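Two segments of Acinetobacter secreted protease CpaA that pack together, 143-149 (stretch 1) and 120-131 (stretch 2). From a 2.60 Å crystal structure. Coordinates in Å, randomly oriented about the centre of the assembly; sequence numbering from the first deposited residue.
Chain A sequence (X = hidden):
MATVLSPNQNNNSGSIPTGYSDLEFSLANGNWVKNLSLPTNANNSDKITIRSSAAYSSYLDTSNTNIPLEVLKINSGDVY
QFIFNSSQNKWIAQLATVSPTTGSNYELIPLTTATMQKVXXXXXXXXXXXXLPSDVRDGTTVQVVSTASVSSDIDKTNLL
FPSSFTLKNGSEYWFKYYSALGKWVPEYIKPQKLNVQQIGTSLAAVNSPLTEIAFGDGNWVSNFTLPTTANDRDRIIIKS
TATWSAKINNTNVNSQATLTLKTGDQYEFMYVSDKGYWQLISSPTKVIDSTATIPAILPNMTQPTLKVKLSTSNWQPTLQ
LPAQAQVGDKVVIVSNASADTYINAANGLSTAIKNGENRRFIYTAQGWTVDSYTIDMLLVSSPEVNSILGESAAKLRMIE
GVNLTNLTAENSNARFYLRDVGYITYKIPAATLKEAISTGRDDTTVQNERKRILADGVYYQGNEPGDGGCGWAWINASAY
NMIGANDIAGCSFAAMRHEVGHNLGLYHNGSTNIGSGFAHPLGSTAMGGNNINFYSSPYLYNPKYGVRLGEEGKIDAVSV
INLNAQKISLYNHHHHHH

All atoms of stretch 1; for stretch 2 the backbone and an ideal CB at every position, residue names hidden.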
# COMPACT_ATOMS: atom_id res chain seq x y z
N GLN A 143 16.36 -6.69 -17.73
CA GLN A 143 15.57 -7.91 -17.81
C GLN A 143 16.51 -9.08 -18.06
O GLN A 143 17.18 -9.13 -19.10
CB GLN A 143 14.51 -7.82 -18.92
CG GLN A 143 13.88 -9.16 -19.27
CD GLN A 143 12.97 -9.08 -20.48
OE1 GLN A 143 13.29 -8.42 -21.47
NE2 GLN A 143 11.83 -9.75 -20.40
N VAL A 144 16.56 -10.02 -17.12
CA VAL A 144 17.39 -11.20 -17.23
C VAL A 144 16.51 -12.36 -17.65
O VAL A 144 15.58 -12.74 -16.93
CB VAL A 144 18.12 -11.50 -15.91
CG1 VAL A 144 19.14 -12.62 -16.11
CG2 VAL A 144 18.80 -10.25 -15.38
N VAL A 145 16.79 -12.93 -18.82
CA VAL A 145 15.97 -13.98 -19.42
C VAL A 145 16.89 -15.04 -20.00
O VAL A 145 17.96 -14.73 -20.52
CB VAL A 145 15.01 -13.40 -20.49
CG1 VAL A 145 15.80 -12.71 -21.59
CG2 VAL A 145 14.12 -14.49 -21.06
N SER A 146 16.47 -16.30 -19.89
CA SER A 146 17.25 -17.42 -20.40
C SER A 146 16.37 -18.33 -21.24
O SER A 146 15.24 -18.65 -20.84
CB SER A 146 17.88 -18.22 -19.25
OG SER A 146 18.51 -19.40 -19.74
N THR A 147 16.88 -18.73 -22.40
CA THR A 147 16.25 -19.75 -23.23
C THR A 147 17.11 -21.01 -23.33
O THR A 147 16.76 -21.93 -24.08
CB THR A 147 15.96 -19.21 -24.63
OG1 THR A 147 17.19 -19.02 -25.34
CG2 THR A 147 15.22 -17.88 -24.55
N ALA A 148 18.22 -21.06 -22.60
CA ALA A 148 19.11 -22.21 -22.66
C ALA A 148 18.49 -23.41 -21.95
O ALA A 148 17.62 -23.28 -21.08
CB ALA A 148 20.46 -21.87 -22.03
N SER A 149 18.95 -24.60 -22.34
CA SER A 149 18.46 -25.83 -21.74
C SER A 149 19.23 -26.25 -20.50
O SER A 149 18.71 -27.03 -19.70
CB SER A 149 18.50 -26.97 -22.77
OG SER A 149 19.84 -27.23 -23.18
N UNK A 120 20.25 -11.74 -22.01
CA UNK A 120 19.62 -12.92 -22.59
C UNK A 120 20.63 -14.05 -22.66
O UNK A 120 21.73 -13.88 -23.21
CB UNK A 120 19.05 -12.61 -23.98
N UNK A 121 20.27 -15.21 -22.10
CA UNK A 121 21.14 -16.39 -22.04
C UNK A 121 20.60 -17.44 -23.00
O UNK A 121 19.40 -17.75 -22.98
CB UNK A 121 21.23 -16.95 -20.62
N UNK A 122 21.48 -18.00 -23.83
CA UNK A 122 21.13 -19.01 -24.81
C UNK A 122 22.04 -20.22 -24.68
O UNK A 122 23.04 -20.21 -23.95
CB UNK A 122 21.21 -18.43 -26.23
N UNK A 123 21.68 -21.28 -25.41
CA UNK A 123 22.50 -22.49 -25.45
C UNK A 123 23.91 -22.17 -25.92
O UNK A 123 24.89 -22.68 -25.36
CB UNK A 123 21.87 -23.54 -26.36
N UNK A 124 24.04 -21.31 -26.94
CA UNK A 124 25.32 -20.97 -27.53
C UNK A 124 25.97 -19.75 -26.88
O UNK A 124 27.15 -19.49 -27.14
CB UNK A 124 25.14 -20.72 -29.03
N UNK A 125 25.24 -19.02 -26.04
CA UNK A 125 25.79 -17.88 -25.29
C UNK A 125 25.42 -18.09 -23.82
O UNK A 125 24.38 -17.62 -23.35
CB UNK A 125 25.26 -16.54 -25.81
N UNK A 126 26.28 -18.80 -23.09
CA UNK A 126 25.94 -19.30 -21.77
C UNK A 126 27.12 -19.13 -20.82
O UNK A 126 28.28 -19.07 -21.25
CB UNK A 126 25.52 -20.77 -21.84
N UNK A 127 26.81 -19.05 -19.53
CA UNK A 127 27.81 -19.03 -18.47
C UNK A 127 27.17 -19.58 -17.21
O UNK A 127 25.97 -19.40 -16.97
CB UNK A 127 28.36 -17.62 -18.24
N UNK A 128 27.99 -20.27 -16.40
CA UNK A 128 27.48 -20.88 -15.17
C UNK A 128 26.88 -19.83 -14.24
O UNK A 128 25.78 -20.01 -13.71
CB UNK A 128 28.60 -21.64 -14.45
N UNK A 129 27.60 -18.73 -14.03
CA UNK A 129 27.14 -17.66 -13.16
C UNK A 129 27.41 -16.33 -13.84
O UNK A 129 28.55 -16.03 -14.19
CB UNK A 129 27.82 -17.73 -11.79
N UNK A 130 26.36 -15.54 -14.03
CA UNK A 130 26.48 -14.20 -14.59
C UNK A 130 26.33 -13.19 -13.46
O UNK A 130 25.58 -13.40 -12.51
CB UNK A 130 25.44 -13.96 -15.68
N UNK A 131 27.07 -12.09 -13.56
CA UNK A 131 27.08 -11.06 -12.54
C UNK A 131 26.66 -9.73 -13.15
O UNK A 131 27.18 -9.33 -14.20
CB UNK A 131 28.46 -10.95 -11.89

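Position 120 lies on an extended backbone running parallel to stretch 1 and bridged with Val145. Its ideal CB stands on the same face of the sheet as the Val145 side chain, 4.0 Å from Val145 CG1, with the methyl of Thr147 further along. That apolar strip would suit valine, isoleucine, leucine or a longer chain that could lie over it. The deposited residue is Leu120. Its chi1 is t and its chi2 lies between wells at -99°, an arrangement that brings CD2 to 3.9 Å from Val145 CG1 and 4.0 Å from Thr147 CG2. The backbone contributes a CA-H...O contact, with Leu120 CA 3.2 Å from Val145 O.

Position 121 is bridged with Ser146, so its CB points to the other face, 3.8 Å from Ser146 OG. The main chain here is nearly indifferent to sequence: its N donates to Val145 O at 2.8 Å, and its O accepts from Thr147 N, also at 2.8 Å, which excludes only proline, since proline has no amide hydrogen to give. A beta-branched residue fits the extended angles; a small polar one could address the serine. The choice is Ile121, chi1 m and chi2 t, whose CG2 reaches to 4.2 Å from Ala148 CB. The apolar chain passes beside the serine hydroxyl, which takes a weak bond from Ala148 N at 3.3 Å from Ser146 OG.

Position 122 is where the strand has ended and the CB turns away overall, although it remains 4.2 Å from Thr147 OG1. Many residues would do, polar ones especially. Gln122 occupies it, with CG 4.0 Å from Thr147 OG1.

Position 123 has phi/psi of -57/-42, a turn conformation, and its CB lies 4.8 Å from Ala148 CA and 5.1 Å from Ser149 N. A free amide and a hydroxyl at Ser149 ask for an acceptor on a short arm: aspartate or asparagine, perhaps serine. Asp123, chi1 m, meets the request with a single oxygen, OD1 accepting from Ser149 N at 2.8 Å and from Ser149 OG at 3.3 Å.

Positions 124 and 125 have no ideal-CB neighbour in stretch 1 within 5.5 Å, so turn-tolerant, soluble residues are reasonable. They are Asp124 and Lys125; the main chain closes the turn, Gln122 N donating to Lys125 O at 3.0 Å.

Position 126 points its CB toward stretch 1, 5.2 Å from Ala148 CB. The gap leaves room for a larger apolar or aromatic group beside that methyl. Trp126 takes it, chi1 t, with CD1 4.2 Å from Ala148 CB.

Positions 127, 128 and 129 are out of reach, and stretch 1 sets no rule for them; they are Ala127, Gln128 and Thr129.

Position 130, back in strand, directs its CB toward stretch 1 from beyond 5.5 Å, so only a chain with some length could touch Val144. Leucine, methionine or isoleucine would serve. Ile130 brings CD1 to 3.9 Å from Val144 CG1.

Position 131 is again out of reach, and is Ala131.

Stretch 2 (120-131) LIQDDKWAQTIA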
# COMPACT_ATOMS: atom_id res chain seq x y z
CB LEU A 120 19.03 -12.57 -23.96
CG LEU A 120 18.38 -13.56 -24.93
CD1 LEU A 120 19.37 -13.95 -26.00
CD2 LEU A 120 17.78 -14.78 -24.24
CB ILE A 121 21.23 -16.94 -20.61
CG1 ILE A 121 21.87 -15.91 -19.68
CG2 ILE A 121 22.01 -18.24 -20.59
CD1 ILE A 121 22.03 -16.39 -18.26
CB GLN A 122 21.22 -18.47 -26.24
CG GLN A 122 20.57 -17.12 -26.45
CD GLN A 122 20.68 -16.64 -27.88
OE1 GLN A 122 21.77 -16.35 -28.37
NE2 GLN A 122 19.55 -16.56 -28.57
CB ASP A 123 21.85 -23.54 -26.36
CG ASP A 123 20.78 -24.34 -25.64
OD1 ASP A 123 20.77 -24.33 -24.39
OD2 ASP A 123 19.96 -25.00 -26.31
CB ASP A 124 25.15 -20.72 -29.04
CG ASP A 124 24.07 -19.69 -29.33
OD1 ASP A 124 23.38 -19.26 -28.38
OD2 ASP A 124 23.89 -19.32 -30.52
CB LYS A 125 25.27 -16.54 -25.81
CG LYS A 125 25.51 -16.32 -27.30
CD LYS A 125 25.05 -14.95 -27.74
CE LYS A 125 25.62 -14.59 -29.10
NZ LYS A 125 25.28 -13.19 -29.46
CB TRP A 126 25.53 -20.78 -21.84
CG TRP A 126 25.24 -21.41 -20.50
CD1 TRP A 126 24.04 -21.44 -19.85
CD2 TRP A 126 26.17 -22.10 -19.66
NE1 TRP A 126 24.17 -22.11 -18.65
CE2 TRP A 126 25.47 -22.52 -18.52
CE3 TRP A 126 27.54 -22.40 -19.77
CZ2 TRP A 126 26.09 -23.22 -17.48
CZ3 TRP A 126 28.15 -23.10 -18.74
CH2 TRP A 126 27.42 -23.50 -17.61
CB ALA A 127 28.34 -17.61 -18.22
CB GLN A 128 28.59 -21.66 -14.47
CG GLN A 128 28.18 -22.32 -13.17
CD GLN A 128 27.27 -23.52 -13.39
OE1 GLN A 128 27.66 -24.49 -14.04
NE2 GLN A 128 26.07 -23.46 -12.83
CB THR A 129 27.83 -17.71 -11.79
OG1 THR A 129 27.66 -19.01 -11.21
CG2 THR A 129 27.25 -16.65 -10.86
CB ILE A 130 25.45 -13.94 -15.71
CG1 ILE A 130 24.03 -14.15 -15.19
CG2 ILE A 130 25.73 -14.84 -16.90
CD1 ILE A 130 23.01 -13.24 -15.85
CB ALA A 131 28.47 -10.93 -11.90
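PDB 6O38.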